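Long-range contact in dioxygenase (Pseudomonas brassicacearum, PDB 5V2D), which probably cleaves the central double bond of lignin-derived stilbenes with dioxygen, using a non-haem iron centre: residues C434-I439 with M490-H495. Sequence-based numbering, arbitrary orientation.
With FE (Fe (III) ion), chain E.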
loop_
_atom_site.group_PDB
_atom_site.type_symbol
_atom_site.label_atom_id
_atom_site.label_comp_id
_atom_site.label_asym_id
_atom_site.label_seq_id
_atom_site.Cartn_x
_atom_site.Cartn_y
_atom_site.Cartn_z
ATOM N N CYS A 434 18.008 2.759 -1.368
ATOM C CA CYS A 434 16.718 2.764 -1.984
ATOM C C CYS A 434 15.654 3.132 -0.970
ATOM O O CYS A 434 15.927 3.257 0.228
ATOM C CB CYS A 434 16.427 1.387 -2.600
ATOM S SG CYS A 434 16.401 0.029 -1.393
ATOM N N PHE A 435 14.466 3.377 -1.485
ATOM C CA PHE A 435 13.430 4.042 -0.730
ATOM C C PHE A 435 12.213 3.160 -0.414
ATOM O O PHE A 435 11.904 2.241 -1.117
ATOM C CB PHE A 435 12.926 5.219 -1.498
ATOM C CG PHE A 435 13.995 6.274 -1.750
ATOM C CD1 PHE A 435 14.334 7.186 -0.789
ATOM C CD2 PHE A 435 14.585 6.363 -3.014
ATOM C CE1 PHE A 435 15.318 8.135 -1.035
ATOM C CE2 PHE A 435 15.562 7.303 -3.261
ATOM C CZ PHE A 435 15.918 8.200 -2.247
ATOM N N GLN A 436 11.518 3.585 0.637
ATOM C CA GLN A 436 10.179 3.097 0.973
ATOM C C GLN A 436 9.208 4.247 0.704
ATOM O O GLN A 436 9.597 5.406 0.347
ATOM C CB GLN A 436 10.077 2.581 2.380
ATOM C CG GLN A 436 11.213 1.635 2.750
ATOM C CD GLN A 436 10.913 0.805 4.011
ATOM O OE1 GLN A 436 9.800 0.747 4.463
ATOM N NE2 GLN A 436 11.981 0.239 4.631
ATOM N N GLU A 437 7.922 3.921 0.758
ATOM C CA GLU A 437 6.892 4.867 0.372
ATOM C C GLU A 437 7.000 6.225 1.071
ATOM O O GLU A 437 7.053 6.299 2.310
ATOM C CB GLU A 437 5.507 4.335 0.678
ATOM C CG GLU A 437 4.399 5.288 0.194
ATOM C CD GLU A 437 2.984 4.854 0.611
ATOM O OE1 GLU A 437 2.701 4.948 1.819
ATOM O OE2 GLU A 437 2.131 4.481 -0.230
ATOM N N PRO A 438 6.925 7.317 0.305
ATOM C CA PRO A 438 7.013 8.611 0.953
ATOM C C PRO A 438 5.694 9.186 1.442
ATOM O O PRO A 438 4.634 8.875 0.930
ATOM C CB PRO A 438 7.587 9.497 -0.222
ATOM C CG PRO A 438 6.896 8.937 -1.430
ATOM C CD PRO A 438 6.914 7.404 -1.168
ATOM N N ILE A 439 5.803 10.123 2.391
ATOM C CA ILE A 439 4.715 11.009 2.733
ATOM C C ILE A 439 5.092 12.446 2.377
ATOM O O ILE A 439 6.273 12.798 2.223
ATOM C CB ILE A 439 4.340 10.990 4.185
ATOM C CG1 ILE A 439 5.593 11.088 5.087
ATOM C CG2 ILE A 439 3.567 9.715 4.525
ATOM C CD1 ILE A 439 5.276 11.624 6.462
ATOM N N MET A 490 15.167 -1.196 9.364
ATOM C CA MET A 490 13.715 -1.242 9.126
ATOM C C MET A 490 13.534 -2.162 7.923
ATOM O O MET A 490 14.023 -1.861 6.807
ATOM C CB MET A 490 13.202 0.160 8.765
ATOM C CG MET A 490 13.374 1.212 9.868
ATOM S SD MET A 490 12.384 1.006 11.354
ATOM C CE MET A 490 10.827 1.563 10.720
ATOM N N ARG A 491 12.718 -3.188 8.105
ATOM C CA ARG A 491 12.330 -4.046 6.959
ATOM C C ARG A 491 11.504 -3.220 5.954
ATOM O O ARG A 491 10.849 -2.252 6.293
ATOM C CB ARG A 491 11.505 -5.226 7.471
ATOM C CG ARG A 491 11.323 -6.333 6.494
ATOM C CD ARG A 491 10.709 -7.562 7.221
ATOM N NE ARG A 491 10.843 -8.752 6.352
ATOM C CZ ARG A 491 9.848 -9.347 5.677
ATOM N NH1 ARG A 491 10.142 -10.408 4.914
ATOM N NH2 ARG A 491 8.565 -8.921 5.714
ATOM N N MET A 492 11.507 -3.655 4.727
ATOM C CA MET A 492 10.638 -3.044 3.704
ATOM C C MET A 492 9.232 -3.021 4.195
ATOM O O MET A 492 8.791 -3.988 4.805
ATOM C CB MET A 492 10.804 -3.756 2.359
ATOM C CG MET A 492 9.991 -3.208 1.220
ATOM S SD MET A 492 10.505 -1.503 0.890
ATOM C CE MET A 492 9.456 -1.039 -0.440
ATOM N N SER A 493 8.520 -1.942 3.912
ATOM C CA SER A 493 7.193 -1.689 4.379
ATOM C C SER A 493 6.218 -1.661 3.217
ATOM O O SER A 493 6.582 -1.717 2.000
ATOM C CB SER A 493 7.100 -0.375 5.168
ATOM O OG SER A 493 8.126 -0.320 6.202
ATOM N N LEU A 494 4.973 -1.520 3.567
ATOM C CA LEU A 494 3.960 -1.158 2.628
ATOM C C LEU A 494 3.555 0.299 2.873
ATOM O O LEU A 494 4.432 1.183 2.807
ATOM C CB LEU A 494 2.842 -2.193 2.647
ATOM C CG LEU A 494 3.162 -3.522 1.983
ATOM C CD1 LEU A 494 2.037 -4.584 2.237
ATOM C CD2 LEU A 494 3.475 -3.401 0.509
ATOM N N HIS A 495 2.306 0.599 3.132
ATOM C CA HIS A 495 1.864 1.990 3.092
ATOM C C HIS A 495 1.903 2.736 4.396
ATOM O O HIS A 495 1.904 2.117 5.451
ATOM C CB HIS A 495 0.434 2.070 2.512
ATOM C CG HIS A 495 0.367 1.494 1.161
ATOM N ND1 HIS A 495 0.914 2.149 0.053
ATOM C CD2 HIS A 495 -0.209 0.340 0.694
ATOM C CE1 HIS A 495 0.665 1.413 -1.034
ATOM N NE2 HIS A 495 -0.005 0.317 -0.671
HETATM FE FE FE E . -1.283 -0.817 -1.921
HETATM O O HOH W 1 6.999 1.273 1.605
HETATM O O HOH W 2 0.121 -2.321 -1.768
#
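With CG anti to the backbone N (chi1 -176°) and an extended chain beyond it, Glu-437 carries its carboxylate to the imidazole edge of His-495, whose CG stands anti to its own carbonyl carbon (chi1 -58°). There His-495 ND1 donates a nearly straight hydrogen bond of 2.6 Å to Glu-437 OE2; the oxygen lies in the ring plane, but the nitrogen meets it from above the carboxylate plane. Together with the bond from NE2 to the iron, 2.1 Å long, it fixes the ring's rotation; His-188, His-239, His-304 and a water also bind the metal. Glu-437 is thus a second-shell residue, as in carotenoid-cleavage oxygenases, and probably makes the imidazole a more electron-rich ligand. Its OE1 forms a salt bridge with Arg-375 and accepts the N-H of Gly-496. Further along, the extended Gln-436 spends both ends of its amide: OE1 accepts from Ser-493 OG (2.6 Å) in the carbonyl plane, while NE2 donates a bent hydrogen bond (139°, 3.2 Å) to Arg-491 O from above the plane of the Arg-491 carbonyl, and another to Asn-459 OD1. Met-492 SD lies alongside Gln-436 CG at 3.7 Å. A water accepts from Glu-437 N and donates to Leu-494 O, with a weak bond to Ser-493 O. The contact ties strand 433-442, at the border of one propeller blade, to the loop between strands 482-486 and 496-500; Ser-493 packs on strand 60-67, Glu-437 and Met-492 on Phe-373 of strand 371-375.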